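Local atomic coordinates of type IV pilus biogenesis factor PilY1 (Pseudomonas aeruginosa, PDB entry 3HX6), a protein that primes type IV pilus assembly, takes part in twitching motility and host-cell adhesion, and probably regulates pilus retraction through calcium binding and release. Residues G130-Y135 with F353-A358; K445-I450 with L462-P467; S158-G163 with Y193-P198; Q326-A331 with F347-Y352. The protein carries 3 engineered substitutions. All blocks are in the same frame, centred on the assembly; numbering follows the deposited sequence.

Interaction 1 of 4, residues G130-Y135 with F353-A358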
loop_
_atom_site.group_PDB
_atom_site.type_symbol
_atom_site.label_atom_id
_atom_site.label_comp_id
_atom_site.label_asym_id
_atom_site.label_seq_id
_atom_site.Cartn_x
_atom_site.Cartn_y
_atom_site.Cartn_z
ATOM N N GLY A 130 11.964 -3.114 31.236
ATOM C CA GLY A 130 12.077 -2.841 29.812
ATOM C C GLY A 130 10.846 -2.169 29.232
ATOM O O GLY A 130 10.953 -1.192 28.493
ATOM N N ALA A 131 9.673 -2.697 29.559
ATOM C CA ALA A 131 8.421 -2.135 29.070
ATOM C C ALA A 131 8.281 -0.695 29.552
ATOM O O ALA A 131 7.974 0.210 28.772
ATOM C CB ALA A 131 7.247 -2.969 29.566
ATOM N N HIS A 132 8.521 -0.488 30.842
ATOM C CA HIS A 132 8.416 0.839 31.431
ATOM C C HIS A 132 9.471 1.791 30.879
ATOM O O HIS A 132 9.166 2.937 30.539
ATOM C CB HIS A 132 8.545 0.756 32.953
ATOM C CG HIS A 132 8.417 2.080 33.637
ATOM N ND1 HIS A 132 9.457 2.668 34.324
ATOM C CD2 HIS A 132 7.375 2.941 33.724
ATOM C CE1 HIS A 132 9.063 3.833 34.804
ATOM N NE2 HIS A 132 7.802 4.024 34.454
ATOM N N GLN A 133 10.710 1.320 30.789
ATOM C CA GLN A 133 11.785 2.158 30.274
ATOM C C GLN A 133 11.491 2.500 28.820
ATOM O O GLN A 133 11.780 3.606 28.354
ATOM C CB GLN A 133 13.131 1.438 30.374
ATOM C CG GLN A 133 14.324 2.334 30.071
ATOM C CD GLN A 133 14.385 3.544 30.989
ATOM O OE1 GLN A 133 14.392 3.408 32.214
ATOM N NE2 GLN A 133 14.431 4.736 30.401
ATOM N N PHE A 134 10.913 1.544 28.103
ATOM C CA PHE A 134 10.581 1.765 26.708
ATOM C C PHE A 134 9.617 2.944 26.606
ATOM O O PHE A 134 9.775 3.810 25.743
ATOM C CB PHE A 134 9.959 0.505 26.108
ATOM C CG PHE A 134 9.641 0.627 24.646
ATOM C CD1 PHE A 134 8.445 1.192 24.224
ATOM C CD2 PHE A 134 10.551 0.194 23.687
ATOM C CE1 PHE A 134 8.158 1.324 22.866
ATOM C CE2 PHE A 134 10.271 0.324 22.327
ATOM C CZ PHE A 134 9.072 0.890 21.918
ATOM N N TYR A 135 8.627 2.986 27.494
ATOM C CA TYR A 135 7.669 4.087 27.489
ATOM C C TYR A 135 8.353 5.393 27.867
ATOM O O TYR A 135 8.183 6.406 27.187
ATOM C CB TYR A 135 6.514 3.825 28.462
ATOM C CG TYR A 135 5.669 5.058 28.728
ATOM C CD1 TYR A 135 5.772 5.750 29.935
ATOM C CD2 TYR A 135 4.808 5.567 27.749
ATOM C CE1 TYR A 135 5.042 6.921 30.163
ATOM C CE2 TYR A 135 4.075 6.740 27.966
ATOM C CZ TYR A 135 4.201 7.410 29.178
ATOM O OH TYR A 135 3.504 8.573 29.400
ATOM N N PHE A 353 4.184 7.105 33.651
ATOM C CA PHE A 353 5.408 7.903 33.681
ATOM C C PHE A 353 6.264 7.853 34.935
ATOM O O PHE A 353 7.470 8.068 34.859
ATOM C CB PHE A 353 5.109 9.365 33.315
ATOM C CG PHE A 353 4.320 10.114 34.349
ATOM C CD1 PHE A 353 4.956 10.960 35.248
ATOM C CD2 PHE A 353 2.940 9.996 34.407
ATOM C CE1 PHE A 353 4.226 11.680 36.191
ATOM C CE2 PHE A 353 2.202 10.708 35.341
ATOM C CZ PHE A 353 2.845 11.554 36.237
ATOM N N GLU A 354 5.666 7.567 36.085
ATOM C CA GLU A 354 6.446 7.505 37.317
ATOM C C GLU A 354 6.961 6.099 37.587
ATOM O O GLU A 354 6.373 5.120 37.127
ATOM C CB GLU A 354 5.603 7.991 38.493
ATOM C CG GLU A 354 5.447 9.496 38.526
ATOM C CD GLU A 354 4.472 9.956 39.579
ATOM O OE1 GLU A 354 4.444 11.173 39.867
ATOM O OE2 GLU A 354 3.728 9.103 40.111
ATOM N N ASN A 355 8.058 5.997 38.333
ATOM C CA ASN A 355 8.626 4.689 38.650
ATOM C C ASN A 355 7.581 3.801 39.291
ATOM O O ASN A 355 7.437 2.638 38.933
ATOM C CB ASN A 355 9.830 4.822 39.587
ATOM C CG ASN A 355 11.105 5.161 38.845
ATOM O OD1 ASN A 355 11.123 5.208 37.611
ATOM N ND2 ASN A 355 12.182 5.391 39.588
ATOM N N ALA A 356 6.843 4.364 40.236
ATOM C CA ALA A 356 5.805 3.624 40.927
ATOM C C ALA A 356 4.811 2.986 39.950
ATOM O O ALA A 356 4.276 1.908 40.219
ATOM C CB ALA A 356 5.074 4.550 41.897
ATOM N N ASP A 357 4.570 3.647 38.819
ATOM C CA ASP A 357 3.628 3.133 37.824
ATOM C C ASP A 357 4.118 1.849 37.167
ATOM O O ASP A 357 3.341 1.140 36.525
ATOM C CB ASP A 357 3.356 4.182 36.736
ATOM C CG ASP A 357 2.829 5.489 37.303
ATOM O OD1 ASP A 357 1.995 5.435 38.230
ATOM O OD2 ASP A 357 3.237 6.568 36.817
ATOM N N ALA A 358 5.406 1.557 37.323
ATOM C CA ALA A 358 5.986 0.353 36.744
ATOM C C ALA A 358 5.273 -0.873 37.296
ATOM O O ALA A 358 5.195 -1.906 36.632
ATOM C CB ALA A 358 7.471 0.281 37.058
#
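H132 lies beside A358 with their CA atoms 5.9 Å apart, and one helical turn further on Y135 faces F353. Helix 130-137 of the C-terminal beta-propeller domain thus meets a short turn in the loop between strands 343-348 and 367-373. The turn is held by its own backbone bonds from D357 N to E354 O and from A358 N to N355 O. D357 closes the turn with its carboxylate, OD2 receiving E354 N at 2.7 Å on its anti side. H132 carries most of the contact. With CG anti to the backbone N (chi1 -179°), its imidazole reaches straight out from the helix to the turn. The methyl of A358 sits over one ring face, a CH-pi contact with CB 4.1 Å from the ring centroid and 16° off the normal. At the ring edge, CE1 is 3.7 Å from OD1 of N355, whose amide plane stands steeply to the ring. E354 O lies obliquely to the imidazole, 3.2 Å from H132 NE2. Y352 adds an edge-to-face ring contact. Y135 works from the other end: its CE1 is 4.0 Å from F353 CB, and F353 CA lies in the plane at the ring edge. The phenyl of F353 itself turns off to meet F195 and Y216. The imidazole is thus met in two ways: a methyl covers one face, whereas NE2 of the buried ring lies among the carbonyl oxygens of Y352, F353 and E354, a setting that would tend to favour a proton on that nitrogen.

Interaction 2 of 4, residues K445-I450 with L462-P467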
loop_
_atom_site.group_PDB
_atom_site.type_symbol
_atom_site.label_atom_id
_atom_site.label_comp_id
_atom_site.label_asym_id
_atom_site.label_seq_id
_atom_site.Cartn_x
_atom_site.Cartn_y
_atom_site.Cartn_z
ATOM N N LYS A 445 -6.064 -6.564 36.839
ATOM C CA LYS A 445 -4.660 -6.861 36.597
ATOM C C LYS A 445 -3.886 -5.567 36.379
ATOM O O LYS A 445 -2.677 -5.583 36.153
ATOM C CB LYS A 445 -4.508 -7.752 35.362
ATOM C CG LYS A 445 -5.038 -9.177 35.513
ATOM C CD LYS A 445 -4.348 -9.909 36.660
ATOM C CE LYS A 445 -4.370 -11.417 36.457
ATOM N NZ LYS A 445 -5.739 -11.935 36.193
ATOM N N GLY A 446 -4.589 -4.443 36.440
ATOM C CA GLY A 446 -3.932 -3.170 36.223
ATOM C C GLY A 446 -3.684 -2.905 34.746
ATOM O O GLY A 446 -2.746 -2.197 34.382
ATOM N N GLU A 447 -4.511 -3.490 33.887
ATOM C CA GLU A 447 -4.366 -3.272 32.454
ATOM C C GLU A 447 -4.720 -1.812 32.205
ATOM O O GLU A 447 -5.686 -1.294 32.768
ATOM C CB GLU A 447 -5.312 -4.187 31.670
ATOM C CG GLU A 447 -5.242 -4.032 30.145
ATOM C CD GLU A 447 -6.148 -5.018 29.420
ATOM O OE1 GLU A 447 -6.862 -5.778 30.102
ATOM O OE2 GLU A 447 -6.159 -5.032 28.169
ATOM N N MET A 448 -3.936 -1.132 31.381
ATOM C CA MET A 448 -4.229 0.268 31.111
ATOM C C MET A 448 -3.859 0.713 29.707
ATOM O O MET A 448 -3.153 0.014 28.983
ATOM C CB MET A 448 -3.518 1.149 32.140
ATOM C CG MET A 448 -2.046 0.847 32.283
ATOM S SD MET A 448 -1.256 1.838 33.556
ATOM C CE MET A 448 0.299 2.153 32.786
ATOM N N LEU A 449 -4.359 1.886 29.329
ATOM C CA LEU A 449 -4.076 2.450 28.019
ATOM C C LEU A 449 -3.086 3.607 28.126
ATOM O O LEU A 449 -3.366 4.588 28.818
ATOM C CB LEU A 449 -5.356 2.990 27.380
ATOM C CG LEU A 449 -5.151 3.521 25.957
ATOM C CD1 LEU A 449 -5.101 2.335 25.021
ATOM C CD2 LEU A 449 -6.271 4.470 25.545
ATOM N N ILE A 450 -1.932 3.504 27.475
ATOM C CA ILE A 450 -1.014 4.637 27.497
ATOM C C ILE A 450 -0.602 5.040 26.076
ATOM O O ILE A 450 -0.132 6.149 25.862
ATOM C CB ILE A 450 0.264 4.391 28.372
ATOM C CG1 ILE A 450 1.273 3.515 27.637
ATOM C CG2 ILE A 450 -0.131 3.797 29.723
ATOM C CD1 ILE A 450 0.916 2.072 27.577
ATOM N N LEU A 462 -6.604 -0.368 19.333
ATOM C CA LEU A 462 -5.849 0.118 20.473
ATOM C C LEU A 462 -4.990 -0.979 21.070
ATOM O O LEU A 462 -5.230 -2.166 20.858
ATOM C CB LEU A 462 -6.794 0.654 21.551
ATOM C CG LEU A 462 -7.803 -0.362 22.098
ATOM C CD1 LEU A 462 -8.037 -0.094 23.569
ATOM C CD2 LEU A 462 -9.111 -0.283 21.323
ATOM N N GLN A 463 -3.979 -0.567 21.820
ATOM C CA GLN A 463 -3.095 -1.508 22.471
ATOM C C GLN A 463 -2.997 -1.117 23.926
ATOM O O GLN A 463 -2.732 0.038 24.257
ATOM C CB GLN A 463 -1.700 -1.472 21.850
ATOM C CG GLN A 463 -0.740 -2.469 22.477
ATOM C CD GLN A 463 0.696 -2.214 22.071
ATOM O OE1 GLN A 463 1.294 -1.203 22.451
ATOM N NE2 GLN A 463 1.254 -3.120 21.291
ATOM N N THR A 464 -3.206 -2.087 24.795
ATOM C CA THR A 464 -3.132 -1.837 26.216
ATOM C C THR A 464 -1.875 -2.484 26.790
ATOM O O THR A 464 -1.262 -3.355 26.164
ATOM C CB THR A 464 -4.326 -2.445 26.920
ATOM O OG1 THR A 464 -4.336 -2.024 28.284
ATOM C CG2 THR A 464 -4.222 -3.948 26.869
ATOM N N ILE A 465 -1.496 -2.060 27.988
ATOM C CA ILE A 465 -0.335 -2.631 28.635
ATOM C C ILE A 465 -0.714 -3.066 30.044
ATOM O O ILE A 465 -1.452 -2.377 30.755
ATOM C CB ILE A 465 0.849 -1.625 28.677
ATOM C CG1 ILE A 465 2.100 -2.328 29.218
ATOM C CG2 ILE A 465 0.489 -0.420 29.537
ATOM C CD1 ILE A 465 3.352 -1.488 29.165
ATOM N N THR A 466 -0.233 -4.237 30.428
ATOM C CA THR A 466 -0.511 -4.770 31.748
ATOM C C THR A 466 0.814 -5.052 32.434
ATOM O O THR A 466 1.499 -6.016 32.100
ATOM C CB THR A 466 -1.320 -6.080 31.667
ATOM O OG1 THR A 466 -2.555 -5.834 30.988
ATOM C CG2 THR A 466 -1.611 -6.616 33.070
ATOM N N PRO A 467 1.203 -4.193 33.386
ATOM C CA PRO A 467 2.459 -4.362 34.121
ATOM C C PRO A 467 2.463 -5.702 34.848
ATOM O O PRO A 467 1.494 -6.038 35.529
ATOM C CB PRO A 467 2.445 -3.188 35.102
ATOM C CG PRO A 467 1.648 -2.142 34.377
ATOM C CD PRO A 467 0.516 -2.956 33.794
HETATM O O HOH W 1 -0.923 -7.363 36.426
#
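A single antiparallel bridge pairs M448 with I465, laying the loop that precedes strand 454-456 against strand 459-466. The two residues form a hydrogen-bonded pair: M448 N gives to I465 O at 2.8 Å (160°), and I465 N gives to M448 O at 2.8 Å (169°). E447 CA adds a CA-H...O contact to the same I465 O. M448 CG lies between its backbone N and carbonyl carbon (chi1 51°), which sets the side chain alongside I465, the two pointing the same way with CG 3.9 Å from I465 CG2. In the mixed sheet of the C-terminal domain, strand 459-466 bonds to this loop through I465, and through T464 and T466 to W479 and S477 of strand 477-483. L449 N also bonds to T349 O of the neighbouring 347-352 segment. L449 CD1 meets L462 CD1 at 4.1 Å, their side chains crossing at about a right angle, and also lies against Q463 O. Earlier in the 445-450 segment, E447 CB packs 3.3 Å from T466 OG1, and the E447 carboxylate goes on to a salt bridge with R413 and a hydrogen bond with Y481 OH. G446, at positive phi, brings its O within 3.4 Å of P467 CD. The methyl CG2 of T466 touches K445 CB, and a water donates to both K445 O and P467 O.

Interaction 3 of 4, residues S158-G163 with Y193-P198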
loop_
_atom_site.group_PDB
_atom_site.type_symbol
_atom_site.label_atom_id
_atom_site.label_comp_id
_atom_site.label_asym_id
_atom_site.label_seq_id
_atom_site.Cartn_x
_atom_site.Cartn_y
_atom_site.Cartn_z
ATOM N N SER A 158 11.401 15.606 23.436
ATOM C CA SER A 158 11.298 16.186 24.772
ATOM C C SER A 158 12.354 15.560 25.669
ATOM O O SER A 158 12.935 14.535 25.319
ATOM C CB SER A 158 9.909 15.944 25.366
ATOM O OG SER A 158 9.821 14.662 25.958
ATOM N N LEU A 159 12.592 16.183 26.819
ATOM C CA LEU A 159 13.581 15.695 27.771
ATOM C C LEU A 159 13.077 14.465 28.524
ATOM O O LEU A 159 13.801 13.884 29.337
ATOM C CB LEU A 159 13.938 16.800 28.769
ATOM C CG LEU A 159 14.367 18.135 28.151
ATOM C CD1 LEU A 159 14.885 19.066 29.240
ATOM C CD2 LEU A 159 15.450 17.893 27.106
ATOM N N ARG A 160 11.833 14.075 28.252
ATOM C CA ARG A 160 11.238 12.910 28.898
ATOM C C ARG A 160 11.252 13.096 30.419
ATOM O O ARG A 160 10.830 14.135 30.922
ATOM C CB ARG A 160 12.027 11.656 28.513
ATOM C CG ARG A 160 12.147 11.422 27.011
ATOM C CD ARG A 160 11.009 10.564 26.500
ATOM N NE ARG A 160 9.860 11.323 26.037
ATOM C CZ ARG A 160 8.629 10.827 25.958
ATOM N NH1 ARG A 160 8.387 9.573 26.325
ATOM N NH2 ARG A 160 7.642 11.578 25.492
ATOM N N ALA A 161 11.750 12.096 31.144
ATOM C CA ALA A 161 11.813 12.172 32.604
ATOM C C ALA A 161 13.064 12.905 33.076
ATOM O O ALA A 161 13.200 13.220 34.260
ATOM C CB ALA A 161 11.774 10.770 33.203
ATOM N N GLY A 162 13.969 13.190 32.144
ATOM C CA GLY A 162 15.208 13.863 32.489
ATOM C C GLY A 162 15.069 15.322 32.877
ATOM O O GLY A 162 15.867 15.841 33.658
ATOM N N GLY A 163 14.061 15.987 32.325
ATOM C CA GLY A 163 13.843 17.390 32.633
ATOM C C GLY A 163 12.557 17.882 32.002
ATOM O O GLY A 163 11.880 17.127 31.306
ATOM N N TYR A 193 7.115 17.459 32.712
ATOM C CA TYR A 193 7.818 16.403 32.003
ATOM C C TYR A 193 6.951 16.098 30.790
ATOM O O TYR A 193 5.810 15.644 30.910
ATOM C CB TYR A 193 7.990 15.188 32.906
ATOM C CG TYR A 193 8.876 15.509 34.080
ATOM C CD1 TYR A 193 10.239 15.741 33.898
ATOM C CD2 TYR A 193 8.343 15.674 35.356
ATOM C CE1 TYR A 193 11.046 16.136 34.952
ATOM C CE2 TYR A 193 9.141 16.071 36.419
ATOM C CZ TYR A 193 10.489 16.301 36.208
ATOM O OH TYR A 193 11.279 16.705 37.252
ATOM N N SER A 194 7.509 16.362 29.618
ATOM C CA SER A 194 6.780 16.205 28.381
ATOM C C SER A 194 6.580 14.820 27.804
ATOM O O SER A 194 7.021 14.515 26.697
ATOM C CB SER A 194 7.393 17.134 27.345
ATOM O OG SER A 194 7.273 18.476 27.797
ATOM N N PHE A 195 5.887 13.983 28.561
ATOM C CA PHE A 195 5.567 12.643 28.109
ATOM C C PHE A 195 4.489 12.703 27.024
ATOM O O PHE A 195 4.424 11.830 26.161
ATOM C CB PHE A 195 5.071 11.805 29.287
ATOM C CG PHE A 195 6.151 11.434 30.256
ATOM C CD1 PHE A 195 6.950 10.316 30.028
ATOM C CD2 PHE A 195 6.380 12.201 31.392
ATOM C CE1 PHE A 195 7.958 9.967 30.918
ATOM C CE2 PHE A 195 7.391 11.859 32.289
ATOM C CZ PHE A 195 8.178 10.740 32.050
ATOM N N PRO A 196 3.624 13.737 27.053
ATOM C CA PRO A 196 2.588 13.808 26.022
ATOM C C PRO A 196 3.170 13.837 24.617
ATOM O O PRO A 196 4.227 14.414 24.392
ATOM C CB PRO A 196 1.858 15.110 26.353
ATOM C CG PRO A 196 2.006 15.211 27.836
ATOM C CD PRO A 196 3.457 14.832 28.026
ATOM N N LYS A 197 2.478 13.203 23.681
ATOM C CA LYS A 197 2.909 13.191 22.293
ATOM C C LYS A 197 2.297 14.411 21.619
ATOM O O LYS A 197 1.077 14.570 21.576
ATOM C CB LYS A 197 2.426 11.928 21.585
ATOM C CG LYS A 197 3.092 10.652 22.065
ATOM C CD LYS A 197 2.776 9.491 21.131
ATOM C CE LYS A 197 3.529 8.239 21.548
ATOM N NZ LYS A 197 3.552 7.217 20.459
ATOM N N PRO A 198 3.139 15.296 21.083
ATOM C CA PRO A 198 2.594 16.482 20.430
ATOM C C PRO A 198 2.046 16.191 19.044
ATOM O O PRO A 198 2.373 15.170 18.427
ATOM C CB PRO A 198 3.795 17.422 20.384
ATOM C CG PRO A 198 4.931 16.471 20.163
ATOM C CD PRO A 198 4.612 15.330 21.110
HETATM O O HOH W 2 5.139 9.350 25.905
HETATM O O HOH W 3 5.868 11.166 23.616
HETATM O O HOH W 4 6.617 13.633 24.155
HETATM O O HOH W 5 10.257 16.411 29.394
#
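S158 ends strand 150-158 with its hydroxyl against S194, at the start of the hairpin turn that leads into strand 165-170 of one propeller blade; the 193-198 segment is part of the linker running into the next blade at strand 199-202. S158 OG donates to S194 O at 2.9 Å from well above the carbonyl plane, and accepts R160 N at 3.1 Å, an ST turn; R160 NE adds a weak bond to the same oxygen. S158 CB and S194 CB are 3.4 Å apart, tighter than usual van der Waals contact. L159 begins a type II' beta turn that closes with G162 N on L159 O, and R160 occupies its second position. The arginine chain starts away from the linker but bends sharply at chi2 (-91°) and again at chi3, which curls the guanidinium back over it. NH2 then gives a strongly bent bond (138°) to F195 O at 3.3 Å, again from above the carbonyl plane, while NH1 bonds to V136 O. One water joins NH1 to F195 O, and another reaches that oxygen from NH2 by a weak bond; with V136 O they limit the rotation of the group. F195 CD1 lies over one guanidinium face, but the two planes are 65° apart and do not stack. A161 follows, its methyl 3.8 Å from F195 CZ. Both R160 O and G163 O approach the Y193 ring at CD1, the former near the ring plane at its edge. Just past the turn, a water donates to G163 O at 2.6 Å and accepts from S194 N at 2.8 Å.

Interaction 4 of 4, residues Q326-A331 with F347-Y352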
loop_
_atom_site.group_PDB
_atom_site.type_symbol
_atom_site.label_atom_id
_atom_site.label_comp_id
_atom_site.label_asym_id
_atom_site.label_seq_id
_atom_site.Cartn_x
_atom_site.Cartn_y
_atom_site.Cartn_z
ATOM N N GLN A 326 -9.532 8.573 37.161
ATOM C CA GLN A 326 -8.666 7.753 36.316
ATOM C C GLN A 326 -7.860 8.655 35.390
ATOM O O GLN A 326 -8.424 9.325 34.530
ATOM C CB GLN A 326 -9.495 6.804 35.457
ATOM C CG GLN A 326 -10.213 5.722 36.220
ATOM C CD GLN A 326 -11.220 5.014 35.351
ATOM O OE1 GLN A 326 -11.250 3.781 35.284
ATOM N NE2 GLN A 326 -12.058 5.792 34.675
ATOM N N ALA A 327 -6.545 8.659 35.557
ATOM C CA ALA A 327 -5.687 9.482 34.722
ATOM C C ALA A 327 -5.794 9.069 33.260
ATOM O O ALA A 327 -5.999 7.893 32.946
ATOM C CB ALA A 327 -4.241 9.356 35.183
ATOM N N ILE A 328 -5.663 10.047 32.372
ATOM C CA ILE A 328 -5.695 9.795 30.937
ATOM C C ILE A 328 -4.343 10.230 30.402
ATOM O O ILE A 328 -3.935 11.383 30.588
ATOM C CB ILE A 328 -6.792 10.603 30.234
ATOM C CG1 ILE A 328 -8.163 10.151 30.743
ATOM C CG2 ILE A 328 -6.671 10.429 28.712
ATOM C CD1 ILE A 328 -9.290 11.084 30.387
ATOM N N THR A 329 -3.655 9.297 29.750
ATOM C CA THR A 329 -2.334 9.534 29.192
ATOM C C THR A 329 -2.373 9.592 27.673
ATOM O O THR A 329 -1.814 10.500 27.059
ATOM C CB THR A 329 -1.361 8.397 29.578
ATOM O OG1 THR A 329 -1.177 8.377 30.993
ATOM C CG2 THR A 329 -0.024 8.590 28.897
ATOM N N ALA A 330 -3.032 8.606 27.075
ATOM C CA ALA A 330 -3.125 8.510 25.630
ATOM C C ALA A 330 -4.054 9.538 25.016
ATOM O O ALA A 330 -4.997 10.012 25.653
ATOM C CB ALA A 330 -3.584 7.108 25.232
ATOM N N ALA A 331 -3.779 9.867 23.758
ATOM C CA ALA A 331 -4.589 10.815 23.020
ATOM C C ALA A 331 -5.931 10.180 22.702
ATOM O O ALA A 331 -6.035 8.957 22.576
ATOM C CB ALA A 331 -3.895 11.195 21.718
ATOM N N PHE A 347 -11.441 7.535 24.365
ATOM C CA PHE A 347 -10.231 7.703 25.161
ATOM C C PHE A 347 -10.150 6.634 26.240
ATOM O O PHE A 347 -11.174 6.158 26.737
ATOM C CB PHE A 347 -10.189 9.100 25.800
ATOM C CG PHE A 347 -11.441 9.462 26.553
ATOM C CD1 PHE A 347 -12.581 9.868 25.872
ATOM C CD2 PHE A 347 -11.482 9.386 27.943
ATOM C CE1 PHE A 347 -13.750 10.199 26.567
ATOM C CE2 PHE A 347 -12.646 9.714 28.645
ATOM C CZ PHE A 347 -13.778 10.121 27.954
ATOM N N GLY A 348 -8.925 6.248 26.584
ATOM C CA GLY A 348 -8.719 5.231 27.600
ATOM C C GLY A 348 -7.902 5.800 28.739
ATOM O O GLY A 348 -7.192 6.794 28.566
ATOM N N THR A 349 -7.973 5.167 29.903
ATOM C CA THR A 349 -7.249 5.686 31.046
ATOM C C THR A 349 -6.011 4.871 31.388
ATOM O O THR A 349 -5.891 3.704 31.010
ATOM C CB THR A 349 -8.179 5.775 32.274
ATOM O OG1 THR A 349 -8.596 4.460 32.658
ATOM C CG2 THR A 349 -9.420 6.605 31.928
ATOM N N GLY A 350 -5.098 5.509 32.110
ATOM C CA GLY A 350 -3.863 4.866 32.514
ATOM C C GLY A 350 -2.755 5.893 32.665
ATOM O O GLY A 350 -2.859 7.010 32.158
ATOM N N LYS A 351 -1.704 5.529 33.392
ATOM C CA LYS A 351 -0.563 6.413 33.585
ATOM C C LYS A 351 0.627 5.502 33.840
ATOM O O LYS A 351 0.512 4.499 34.543
ATOM C CB LYS A 351 -0.808 7.404 34.736
ATOM C CG LYS A 351 -0.603 6.905 36.146
ATOM C CD LYS A 351 -0.960 8.031 37.128
ATOM C CE LYS A 351 -0.543 7.716 38.552
ATOM N NZ LYS A 351 0.937 7.758 38.713
ATOM N N TYR A 352 1.767 5.852 33.259
ATOM C CA TYR A 352 2.948 5.007 33.340
ATOM C C TYR A 352 4.254 5.792 33.440
ATOM O O TYR A 352 5.326 5.200 33.325
ATOM C CB TYR A 352 2.977 4.168 32.057
ATOM C CG TYR A 352 3.724 2.858 32.095
ATOM C CD1 TYR A 352 4.358 2.383 30.950
ATOM C CD2 TYR A 352 3.726 2.049 33.233
ATOM C CE1 TYR A 352 4.968 1.138 30.925
ATOM C CE2 TYR A 352 4.338 0.789 33.214
ATOM C CZ TYR A 352 4.954 0.346 32.052
ATOM O OH TYR A 352 5.557 -0.890 31.993
HETATM O O HOH W 6 -4.452 6.943 28.752
HETATM O O HOH W 7 1.753 8.070 31.637
HETATM O O HOH W 8 -6.976 8.182 25.135
#
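A327 and G350 supply the clear direct backbone bond of this contact: G350 N gives to A327 O at 2.7 Å, nearly straight at 163°, though tilted from the carbonyl plane. A second direct bond runs from T329 OG1 to G350 O; OG1 stands opposite the carbonyl carbon, beside the backbone N (chi1 -64°), which turns the hydroxyl to G350, though at 2.5 Å the bond is very short and its exact length doubtful. Three waters extend the polar joint: one accepts from T329 N and donates to G348 O, another joins T329 OG1 to Y352 N, and a third accepts from G348 N with weak bonds to A330 O and A331 O. Apolar contacts line the same crossing. I328 CD1 reaches the F347 ring at CD2, 3.7 Å away and oblique to it, while I328 CG1 and Q326 CB touch T349 CG2, the latter at 3.5 Å. Further along, A327 CB meets K351 CB at 4.0 Å. The polar ends are satisfied beyond the two segments: Q326 bonds to Y369 and T367, T349 OG1 to Q366 and the backbone of T367, and K351 NZ forms a salt bridge with D357. Within the propeller domain, the 326-331 loop therefore lies across the end of strand 343-348, which pairs with strand 367-373. I328 bonds to D272 of strand 267-272, A331 packs on strand 251-257, and T329 touches Y135 of helix 130-137.

In the fold
Interaction 1 touches each of the others. Its centre lies about 12 Å from that of interaction 2, 13 Å from interaction 3 and 14 Å from interaction 4, whereas interactions 2 and 3, some 20 Å apart between centres, do not meet. Along the chain, interaction 3 and then interaction 4 are nested inside the loop closed by interaction 1, and interaction 2 follows. Interactions 2 and 4 reach the same large sheet, through strands 459-466 and 343-348, and their centres are only about 10 Å apart. Helix 130-137 and the 353-358 turn thus connect blade loops with this sheet, joining sequence-distant parts of the C-terminal domain away from the calcium site.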